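Local coordinates for protein glycosyl hydrolase, family 8 (Clostridium perfringens, PDB 3REN) that probably hydrolyses alpha-1,4 glucosidic linkages as an alpha-amylase built on the (alpha/alpha)6-barrel fold of the family 8 glycosyl hydrolases, at residues D82-F85 against D86-K89; S110-T113 against I114-L117; W130-F133 against Y134-F137; S234-V237 against I238-I242. All blocks are in the same frame, centred on the assembly; numbering follows the deposited sequence.

Contact 1: residues D82-F85 against D86-K89; sequences DEHF and DIVK. With EDO (1,2-ethanediol), chain H; EDO (1,2-ethanediol), chain I.
Over one face of the Phe85 ring lies Lys89 CG, 3.9 Å from the ring centroid and displaced toward the rim, close enough for a CH-pi contact; Val88 CG1 stands at the ring's edge, near its plane. The ring reaches this place because Phe85 holds CG anti to its own nitrogen (chi1 -177°), beside the carbonyl carbon, so that it leans forward along helix 78-89 and crosses the lysine chain at a slant. Lysine suits the spot: its methylenes serve as the apolar lid, and a bend at chi3 carries NZ past the ring to a weak hydrogen bond with Tyr134 OH, while the Phe85 ring itself meets Tyr138 edge-to-face.

The other flat group, the His84 ring, points to a different side of the helix. NE2 shares a hydrogen bond of 2.5 Å, a very short distance, with O1 of one ethanediol (chain I), which lies at the ring edge, and ND1 is held by Glu65. A second ethanediol (chain H) gives O1 to Glu83 OE2 and rests C1 on Ile87 CD1, 3.5 Å away. Both diols probably come from the crystallisation liquor and need not mark natural partners.

Beneath these side chains run ordinary helical bonds, such as Lys89 N to Phe85 O at 2.9 Å. One water donates to Asp86 OD1 at 2.9 Å and, weakly, to Asp82 OD1; Asp82 also forms a salt bridge with Lys78. The shared water and that lysine would be expected to ease the repulsion between two aspartates on the same helix face.

Contact 2: residues S110-T113 against I114-L117; sequences SSAT and IDEL
Thr113 and Leu117, one turn apart, lie side by side and point the same way, with Thr113 CG2 3.6 Å from Leu117 CD1. The threonine's two branches divide the work: CG2, anti to the backbone nitrogen, leans forward onto the leucine, while OG1 (chi1 -69°) stays beside that nitrogen and is hydrogen-bonded to Val157 O. A beta-branched residue with one apolar and one polar arm thus fits the border between helix and sheet. Leucine continues the apolar side, and both residues pack on Leu146 of helix 133-150 and Leu156.

Here strand 111-112, an outer strand of a three-stranded antiparallel sheet, passes straight into helix 113-130. Ala112 occupies the N-cap position, and its methyl CB lies 3.7 Å from Asp115 OD2. Its carbonyl oxygen receives two weak bonds, from Asp115 N at 3.0 Å and Glu116 N at 3.4 Å; the first i to i+4 bond of full strength is Leu117 N to Thr113 O, 2.9 Å.

The carboxylates of Asp115 and Glu116 both come near the strand residues. Glu116 bends at chi2 (-59°), folding its carboxylate over the first turn until OE2 is 3.5 Å from Ser111 CB; OE1 takes the amide of Ile98, whose carbonyl holds Ser111 OG. A water accepts from Ala112 N at 2.8 Å and lies within hydrogen-bonding reach of Asp115 OD2 and Glu116 OE2, while Asp115 OD1 pairs with Arg118.

Contact 3: residues W130-F133 against Y134-F137; sequences WNSF and YYKF
Phe133 O accepts the amide of Phe137 at 2.9 Å, a nearly straight bond (163°) that closes the first turn of helix 133-150. Just ahead of it, Ser132 O takes Tyr135 N only weakly, at 3.3 Å. The same pair of phenylalanines meets through side chains: CD1 of Phe133 comes over the centre of the Phe137 ring, 3.8 Å above its plane, in an edge-to-face pair with planes at 73°. Phe133 CG sits between its own nitrogen and carbonyl carbon (chi1 75°), which also lays the ring's face above Tyr134 N.

Round the other side of the turn, Tyr135 swings back under the linker. Its CD2 is 3.4 Å from Ser132 CB, a close approach that the small serine permits, and its CE2 reaches the edge of the indole at Trp130 CE3, 3.8 Å away. Phe81 stacks edge-to-face with both aromatics.

Each ring on this inner side is amphipathic: Trp130 NE1 bonds to Asn76 and Tyr135 OH to Lys78. Carbon edges can therefore pack beneath the interhelical turn while the polar ends of these two rings remain satisfied.

Contact 4: residues S234-V237 against I238-I242; sequences STIV and ILNRI
Four consecutive i to i+4 bonds carry helix 231-243 through Arg241, starting with Ile238 N on Ser234 O at 2.8 Å, and a longer one, Ile242 N to Ile238 O at 3.1 Å, continues it. The side chains follow this spiral onto different neighbours. Ile236 and Asn240 lie side by side, pointing the same way; the methyl CG2 of Ile236 approaches the amide nitrogen ND2 of Asn240 to 3.7 Å, a contact of van der Waals kind. It is made possible by the methyl standing anti to the backbone nitrogen and leaning forward, while CG1 lies beside that nitrogen, anti to the carbonyl carbon.

Ile238 folds back over the preceding turn (chi1 -67°), bringing CG1 to 3.2 Å from Ser234 O. Branched aliphatic chains suit the seams between helices: Ile238 packs its side chain on Ile252 and Ile255 of helix 249-262 and on Ile292 of helix 283-296, and Leu239 rests on Leu291.

Arg241 begins as a neighbour of Val237, its CG 3.4 Å from Val237 O. Bends at chi2 and chi3 then steer the guanidinium away, to salt bridges with Glu248 and Glu201 and to hydrogen bonds from NH1 to Asn197 and from NH2 to Asn247 O. The two carboxylates probably compensate the charge of this buried arginine. Helix 231-243 is thus packed by helices 188-201, 249-262 and 283-296, as expected in the (alpha/alpha)6 barrel.

The four contacts come one after another along the chain, on or beside helices of a chain with the (alpha/alpha)6-barrel fold. Contacts 1 and 3 are the peripheral pair, with centres about 14 Å apart, and they touch: helix 78-89 and the start of helix 133-150 pack together, Phe85 lying against both Tyr134 and Tyr135. Contact 2 opens helix 113-130, and contact 3 begins at that helix's other end, so their centres lie about 21 Å apart. Contact 4, on helix 231-243, is nearest to contact 2, about 17 Å between centres, and lies across the chain's centre from contact 1. The contacts range from buried (2 and 4) through partly buried (1) to the surface (3).

Contact 1: residues D82-F85 against D86-K89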
loop_
_atom_site.group_PDB
_atom_site.type_symbol
_atom_site.label_atom_id
_atom_site.label_comp_id
_atom_site.label_asym_id
_atom_site.label_seq_id
_atom_site.Cartn_x
_atom_site.Cartn_y
_atom_site.Cartn_z
ATOM N N ASP A 82 4.470 15.531 -9.749
ATOM C CA ASP A 82 4.261 15.618 -11.196
ATOM C C ASP A 82 5.176 14.723 -11.979
ATOM O O ASP A 82 4.791 14.202 -13.050
ATOM C CB ASP A 82 4.364 17.075 -11.686
ATOM C CG ASP A 82 3.101 17.904 -11.315
ATOM O OD1 ASP A 82 2.001 17.339 -11.124
ATOM O OD2 ASP A 82 3.197 19.129 -11.176
ATOM N N GLU A 83 6.371 14.492 -11.454
ATOM C CA GLU A 83 7.293 13.689 -12.208
ATOM C C GLU A 83 6.827 12.222 -12.243
ATOM O O GLU A 83 6.963 11.542 -13.269
ATOM C CB GLU A 83 8.702 13.847 -11.625
ATOM C CG GLU A 83 9.733 12.957 -12.261
ATOM C CD GLU A 83 11.139 13.271 -11.753
ATOM O OE1 GLU A 83 11.354 14.432 -11.319
ATOM O OE2 GLU A 83 12.017 12.366 -11.774
ATOM N N HIS A 84 6.242 11.744 -11.137
ATOM C CA HIS A 84 5.736 10.374 -11.089
ATOM C C HIS A 84 4.349 10.247 -11.734
ATOM O O HIS A 84 4.078 9.240 -12.409
ATOM C CB HIS A 84 5.793 9.831 -9.659
ATOM C CG HIS A 84 7.202 9.630 -9.213
ATOM N ND1 HIS A 84 7.896 8.470 -9.470
ATOM C CD2 HIS A 84 8.098 10.497 -8.672
ATOM C CE1 HIS A 84 9.142 8.610 -9.059
ATOM N NE2 HIS A 84 9.291 9.835 -8.582
ATOM N N PHE A 85 3.494 11.258 -11.545
ATOM C CA PHE A 85 2.216 11.322 -12.284
ATOM C C PHE A 85 2.457 11.242 -13.814
ATOM O O PHE A 85 1.790 10.494 -14.501
ATOM C CB PHE A 85 1.434 12.565 -11.887
ATOM C CG PHE A 85 0.082 12.680 -12.532
ATOM C CD1 PHE A 85 -0.713 11.557 -12.775
ATOM C CD2 PHE A 85 -0.420 13.927 -12.876
ATOM C CE1 PHE A 85 -1.957 11.664 -13.366
ATOM C CE2 PHE A 85 -1.691 14.031 -13.457
ATOM C CZ PHE A 85 -2.447 12.879 -13.705
ATOM N N ASP A 86 3.432 11.978 -14.344
ATOM C CA ASP A 86 3.755 11.851 -15.786
ATOM C C ASP A 86 4.088 10.436 -16.256
ATOM O O ASP A 86 3.682 10.034 -17.356
ATOM C CB ASP A 86 4.894 12.764 -16.185
ATOM C CG ASP A 86 4.479 14.212 -16.261
ATOM O OD1 ASP A 86 3.263 14.551 -16.221
ATOM O OD2 ASP A 86 5.402 15.014 -16.340
ATOM N N ILE A 87 4.838 9.695 -15.451
ATOM C CA ILE A 87 5.051 8.260 -15.732
ATOM C C ILE A 87 3.750 7.444 -15.705
ATOM O O ILE A 87 3.530 6.594 -16.563
ATOM C CB ILE A 87 6.079 7.657 -14.741
ATOM C CG1 ILE A 87 7.468 8.203 -15.092
ATOM C CG2 ILE A 87 6.034 6.119 -14.748
ATOM C CD1 ILE A 87 8.420 8.297 -13.894
ATOM N N VAL A 88 2.893 7.686 -14.711
ATOM C CA VAL A 88 1.601 6.992 -14.628
ATOM C C VAL A 88 0.694 7.262 -15.863
ATOM O O VAL A 88 0.051 6.349 -16.406
ATOM C CB VAL A 88 0.906 7.378 -13.296
ATOM C CG1 VAL A 88 -0.551 7.100 -13.320
ATOM C CG2 VAL A 88 1.586 6.607 -12.153
ATOM N N LYS A 89 0.640 8.517 -16.297
ATOM C CA LYS A 89 -0.236 8.866 -17.431
ATOM C C LYS A 89 0.106 7.980 -18.619
ATOM O O LYS A 89 -0.804 7.517 -19.306
ATOM C CB LYS A 89 -0.138 10.352 -17.800
ATOM C CG LYS A 89 -0.699 11.241 -16.670
ATOM C CD LYS A 89 -1.137 12.604 -17.128
ATOM C CE LYS A 89 -0.015 13.571 -17.352
ATOM N NZ LYS A 89 -0.574 14.906 -17.834
HETATM C C1 EDO H . 11.219 9.149 -12.040
HETATM O O1 EDO H . 11.972 10.084 -12.842
HETATM C C2 EDO H . 12.172 8.190 -11.326
HETATM O O2 EDO H . 13.187 8.972 -10.656
HETATM C C1 EDO I . 12.768 9.925 -7.277
HETATM O O1 EDO I . 11.643 10.508 -7.942
HETATM C C2 EDO I . 12.348 8.603 -6.642
HETATM O O2 EDO I . 12.167 7.647 -7.679
HETATM O O HOH W 1 1.881 16.094 -14.252
#

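Contact 2: residues S110-T113 against I114-L117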
loop_
_atom_site.group_PDB
_atom_site.type_symbol
_atom_site.label_atom_id
_atom_site.label_comp_id
_atom_site.label_asym_id
_atom_site.label_seq_id
_atom_site.Cartn_x
_atom_site.Cartn_y
_atom_site.Cartn_z
ATOM N N SER A 110 -3.116 -5.604 -18.241
ATOM C CA SER A 110 -3.965 -5.847 -17.094
ATOM C C SER A 110 -3.731 -4.825 -15.982
ATOM O O SER A 110 -2.675 -4.143 -15.947
ATOM C CB SER A 110 -3.791 -7.287 -16.627
ATOM O OG SER A 110 -2.545 -7.384 -16.021
ATOM N N SER A 111 -4.728 -4.738 -15.103
ATOM C CA SER A 111 -4.804 -3.761 -14.031
ATOM C C SER A 111 -5.280 -4.435 -12.717
ATOM O O SER A 111 -5.994 -5.427 -12.782
ATOM C CB SER A 111 -5.818 -2.694 -14.404
ATOM O OG SER A 111 -5.330 -1.928 -15.474
ATOM N N ALA A 112 -4.910 -3.868 -11.569
ATOM C CA ALA A 112 -5.401 -4.310 -10.250
ATOM C C ALA A 112 -6.130 -3.122 -9.605
ATOM O O ALA A 112 -5.563 -2.047 -9.515
ATOM C CB ALA A 112 -4.207 -4.716 -9.371
ATOM N N THR A 113 -7.358 -3.324 -9.130
ATOM C CA THR A 113 -8.177 -2.280 -8.526
ATOM C C THR A 113 -7.445 -1.473 -7.440
ATOM O O THR A 113 -7.588 -0.237 -7.344
ATOM C CB THR A 113 -9.469 -2.915 -8.018
ATOM O OG1 THR A 113 -10.259 -3.320 -9.146
ATOM C CG2 THR A 113 -10.307 -1.967 -7.161
ATOM N N ILE A 114 -6.644 -2.165 -6.626
ATOM C CA ILE A 114 -5.966 -1.483 -5.532
ATOM C C ILE A 114 -5.003 -0.422 -6.064
ATOM O O ILE A 114 -4.893 0.649 -5.472
ATOM C CB ILE A 114 -5.241 -2.503 -4.594
ATOM C CG1 ILE A 114 -4.706 -1.794 -3.334
ATOM C CG2 ILE A 114 -4.131 -3.244 -5.388
ATOM C CD1 ILE A 114 -3.944 -2.697 -2.286
ATOM N N ASP A 115 -4.302 -0.702 -7.170
ATOM C CA ASP A 115 -3.401 0.293 -7.732
ATOM C C ASP A 115 -4.175 1.503 -8.287
ATOM O O ASP A 115 -3.698 2.646 -8.176
ATOM C CB ASP A 115 -2.548 -0.244 -8.880
ATOM C CG ASP A 115 -1.710 -1.432 -8.512
ATOM O OD1 ASP A 115 -1.269 -1.554 -7.349
ATOM O OD2 ASP A 115 -1.456 -2.233 -9.440
ATOM N N GLU A 116 -5.325 1.247 -8.911
ATOM C CA GLU A 116 -6.147 2.314 -9.475
ATOM C C GLU A 116 -6.624 3.205 -8.345
ATOM O O GLU A 116 -6.530 4.416 -8.431
ATOM C CB GLU A 116 -7.373 1.761 -10.232
ATOM C CG GLU A 116 -7.054 0.607 -11.181
ATOM C CD GLU A 116 -6.042 1.045 -12.222
ATOM O OE1 GLU A 116 -6.115 2.234 -12.636
ATOM O OE2 GLU A 116 -5.189 0.228 -12.624
ATOM N N LEU A 117 -7.116 2.588 -7.266
ATOM C CA LEU A 117 -7.666 3.357 -6.167
ATOM C C LEU A 117 -6.559 4.146 -5.429
ATOM O O LEU A 117 -6.834 5.228 -4.948
ATOM C CB LEU A 117 -8.452 2.466 -5.189
ATOM C CG LEU A 117 -9.801 1.943 -5.716
ATOM C CD1 LEU A 117 -10.328 0.790 -4.849
ATOM C CD2 LEU A 117 -10.808 3.053 -5.761
HETATM O O HOH W 2 -2.930 -1.874 -11.738
#

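Contact 3: residues W130-F133 against Y134-F137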
loop_
_atom_site.group_PDB
_atom_site.type_symbol
_atom_site.label_atom_id
_atom_site.label_comp_id
_atom_site.label_asym_id
_atom_site.label_seq_id
_atom_site.Cartn_x
_atom_site.Cartn_y
_atom_site.Cartn_z
ATOM N N TRP A 130 -3.122 21.326 -3.616
ATOM C CA TRP A 130 -2.607 22.336 -4.522
ATOM C C TRP A 130 -3.691 23.077 -5.337
ATOM O O TRP A 130 -3.365 23.900 -6.152
ATOM C CB TRP A 130 -1.502 21.769 -5.424
ATOM C CG TRP A 130 -0.323 21.211 -4.658
ATOM C CD1 TRP A 130 0.454 21.884 -3.737
ATOM C CD2 TRP A 130 0.233 19.889 -4.756
ATOM N NE1 TRP A 130 1.455 21.058 -3.269
ATOM C CE2 TRP A 130 1.342 19.830 -3.860
ATOM C CE3 TRP A 130 -0.082 18.753 -5.512
ATOM C CZ2 TRP A 130 2.112 18.674 -3.685
ATOM C CZ3 TRP A 130 0.702 17.597 -5.344
ATOM C CH2 TRP A 130 1.790 17.575 -4.434
ATOM N N ASN A 131 -4.966 22.805 -5.101
ATOM C CA ASN A 131 -6.044 23.499 -5.847
ATOM C C ASN A 131 -5.863 23.374 -7.350
ATOM O O ASN A 131 -5.827 24.385 -8.052
ATOM C CB ASN A 131 -6.099 25.005 -5.463
ATOM C CG ASN A 131 -7.367 25.691 -5.973
ATOM O OD1 ASN A 131 -8.336 25.018 -6.338
ATOM N ND2 ASN A 131 -7.368 27.034 -5.999
ATOM N N SER A 132 -5.723 22.139 -7.841
ATOM C CA SER A 132 -5.466 21.876 -9.244
ATOM C C SER A 132 -6.496 20.902 -9.784
ATOM O O SER A 132 -6.333 19.690 -9.616
ATOM C CB SER A 132 -4.089 21.256 -9.446
ATOM O OG SER A 132 -3.095 22.256 -9.497
ATOM N N PHE A 133 -7.528 21.430 -10.458
ATOM C CA PHE A 133 -8.619 20.614 -10.955
ATOM C C PHE A 133 -8.129 19.463 -11.853
ATOM O O PHE A 133 -8.824 18.455 -11.966
ATOM C CB PHE A 133 -9.571 21.460 -11.793
ATOM C CG PHE A 133 -9.014 21.789 -13.144
ATOM C CD1 PHE A 133 -9.262 20.953 -14.237
ATOM C CD2 PHE A 133 -8.185 22.898 -13.318
ATOM C CE1 PHE A 133 -8.694 21.229 -15.486
ATOM C CE2 PHE A 133 -7.606 23.194 -14.572
ATOM C CZ PHE A 133 -7.869 22.357 -15.653
ATOM N N TYR A 134 -6.986 19.647 -12.539
ATOM C CA TYR A 134 -6.490 18.669 -13.508
ATOM C C TYR A 134 -6.331 17.268 -12.867
ATOM O O TYR A 134 -6.812 16.274 -13.427
ATOM C CB TYR A 134 -5.164 19.107 -14.162
ATOM C CG TYR A 134 -4.775 18.162 -15.258
ATOM C CD1 TYR A 134 -5.212 18.366 -16.573
ATOM C CD2 TYR A 134 -4.036 17.006 -14.974
ATOM C CE1 TYR A 134 -4.886 17.461 -17.575
ATOM C CE2 TYR A 134 -3.729 16.088 -15.957
ATOM C CZ TYR A 134 -4.141 16.313 -17.246
ATOM O OH TYR A 134 -3.809 15.399 -18.218
ATOM N N TYR A 135 -5.662 17.223 -11.704
ATOM C CA TYR A 135 -5.558 16.010 -10.903
ATOM C C TYR A 135 -6.920 15.347 -10.639
ATOM O O TYR A 135 -7.060 14.123 -10.777
ATOM C CB TYR A 135 -4.900 16.333 -9.560
ATOM C CG TYR A 135 -3.494 16.908 -9.647
ATOM C CD1 TYR A 135 -2.539 16.326 -10.464
ATOM C CD2 TYR A 135 -3.116 18.024 -8.874
ATOM C CE1 TYR A 135 -1.259 16.835 -10.540
ATOM C CE2 TYR A 135 -1.803 18.547 -8.936
ATOM C CZ TYR A 135 -0.890 17.950 -9.772
ATOM O OH TYR A 135 0.415 18.429 -9.874
ATOM N N LYS A 136 -7.910 16.158 -10.260
ATOM C CA LYS A 136 -9.246 15.677 -9.908
ATOM C C LYS A 136 -9.956 15.090 -11.147
ATOM O O LYS A 136 -10.549 14.017 -11.069
ATOM C CB LYS A 136 -10.079 16.824 -9.294
ATOM C CG LYS A 136 -11.474 16.477 -8.820
ATOM C CD LYS A 136 -12.208 17.738 -8.349
ATOM C CE LYS A 136 -13.695 17.490 -8.211
ATOM N NZ LYS A 136 -14.428 18.719 -7.759
ATOM N N PHE A 137 -9.881 15.790 -12.274
ATOM C CA PHE A 137 -10.520 15.335 -13.501
ATOM C C PHE A 137 -9.899 14.045 -13.984
ATOM O O PHE A 137 -10.597 13.152 -14.457
ATOM C CB PHE A 137 -10.391 16.391 -14.630
ATOM C CG PHE A 137 -11.380 17.511 -14.525
ATOM C CD1 PHE A 137 -11.983 17.811 -13.314
ATOM C CD2 PHE A 137 -11.710 18.281 -15.646
ATOM C CE1 PHE A 137 -12.922 18.850 -13.218
ATOM C CE2 PHE A 137 -12.620 19.339 -15.541
ATOM C CZ PHE A 137 -13.227 19.605 -14.324
#

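Contact 4: residues S234-V237 against I238-I242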
loop_
_atom_site.group_PDB
_atom_site.type_symbol
_atom_site.label_atom_id
_atom_site.label_comp_id
_atom_site.label_asym_id
_atom_site.label_seq_id
_atom_site.Cartn_x
_atom_site.Cartn_y
_atom_site.Cartn_z
ATOM N N SER A 234 -4.324 -7.653 6.604
ATOM C CA SER A 234 -5.268 -7.106 7.607
ATOM C C SER A 234 -4.857 -5.692 8.088
ATOM O O SER A 234 -5.709 -4.860 8.356
ATOM C CB SER A 234 -5.403 -8.045 8.809
ATOM O OG SER A 234 -6.197 -9.185 8.468
ATOM N N THR A 235 -3.557 -5.434 8.230
ATOM C CA THR A 235 -3.120 -4.083 8.546
ATOM C C THR A 235 -3.539 -3.062 7.480
ATOM O O THR A 235 -3.894 -1.916 7.824
ATOM C CB THR A 235 -1.613 -3.962 8.885
ATOM O OG1 THR A 235 -0.800 -4.216 7.720
ATOM C CG2 THR A 235 -1.271 -4.930 10.010
ATOM N N ILE A 236 -3.525 -3.470 6.210
ATOM C CA ILE A 236 -3.974 -2.564 5.157
ATOM C C ILE A 236 -5.468 -2.287 5.378
ATOM O O ILE A 236 -5.893 -1.119 5.394
ATOM C CB ILE A 236 -3.689 -3.114 3.742
ATOM C CG1 ILE A 236 -2.183 -3.165 3.501
ATOM C CG2 ILE A 236 -4.361 -2.191 2.624
ATOM C CD1 ILE A 236 -1.756 -4.086 2.386
ATOM N N VAL A 237 -6.261 -3.341 5.575
ATOM C CA VAL A 237 -7.715 -3.157 5.784
ATOM C C VAL A 237 -7.966 -2.239 6.994
ATOM O O VAL A 237 -8.812 -1.325 6.948
ATOM C CB VAL A 237 -8.421 -4.504 6.033
ATOM C CG1 VAL A 237 -9.843 -4.280 6.489
ATOM C CG2 VAL A 237 -8.367 -5.409 4.772
ATOM N N ILE A 238 -7.254 -2.493 8.091
ATOM C CA ILE A 238 -7.419 -1.696 9.323
ATOM C C ILE A 238 -7.077 -0.240 9.099
ATOM O O ILE A 238 -7.871 0.632 9.482
ATOM C CB ILE A 238 -6.585 -2.272 10.494
ATOM C CG1 ILE A 238 -7.159 -3.644 10.900
ATOM C CG2 ILE A 238 -6.517 -1.294 11.658
ATOM C CD1 ILE A 238 -6.186 -4.515 11.720
ATOM N N LEU A 239 -5.928 0.024 8.459
ATOM C CA LEU A 239 -5.568 1.399 8.116
ATOM C C LEU A 239 -6.643 2.053 7.229
ATOM O O LEU A 239 -7.016 3.193 7.491
ATOM C CB LEU A 239 -4.196 1.484 7.471
ATOM C CG LEU A 239 -3.615 2.839 7.062
ATOM C CD1 LEU A 239 -3.464 3.762 8.277
ATOM C CD2 LEU A 239 -2.255 2.580 6.486
ATOM N N ASN A 240 -7.173 1.325 6.233
ATOM C CA ASN A 240 -8.248 1.875 5.358
ATOM C C ASN A 240 -9.494 2.232 6.157
ATOM O O ASN A 240 -10.062 3.287 5.981
ATOM C CB ASN A 240 -8.623 0.897 4.204
ATOM C CG ASN A 240 -7.559 0.847 3.108
ATOM O OD1 ASN A 240 -6.771 1.775 2.973
ATOM N ND2 ASN A 240 -7.533 -0.235 2.322
ATOM N N ARG A 241 -9.914 1.342 7.038
ATOM C CA ARG A 241 -11.083 1.569 7.888
ATOM C C ARG A 241 -10.955 2.832 8.736
ATOM O O ARG A 241 -11.876 3.631 8.813
ATOM C CB ARG A 241 -11.265 0.362 8.805
ATOM C CG ARG A 241 -11.923 -0.863 8.117
ATOM C CD ARG A 241 -13.447 -0.766 8.204
ATOM N NE ARG A 241 -13.888 -1.082 9.562
ATOM C CZ ARG A 241 -15.151 -1.098 9.988
ATOM N NH1 ARG A 241 -16.171 -0.767 9.196
ATOM N NH2 ARG A 241 -15.381 -1.399 11.251
ATOM N N ILE A 242 -9.832 2.988 9.424
ATOM C CA ILE A 242 -9.728 4.114 10.353
ATOM C C ILE A 242 -9.601 5.446 9.631
ATOM O O ILE A 242 -10.173 6.415 10.090
ATOM C CB ILE A 242 -8.621 3.937 11.441
ATOM C CG1 ILE A 242 -7.229 3.998 10.837
ATOM C CG2 ILE A 242 -8.871 2.652 12.228
ATOM C CD1 ILE A 242 -6.101 3.528 11.782
#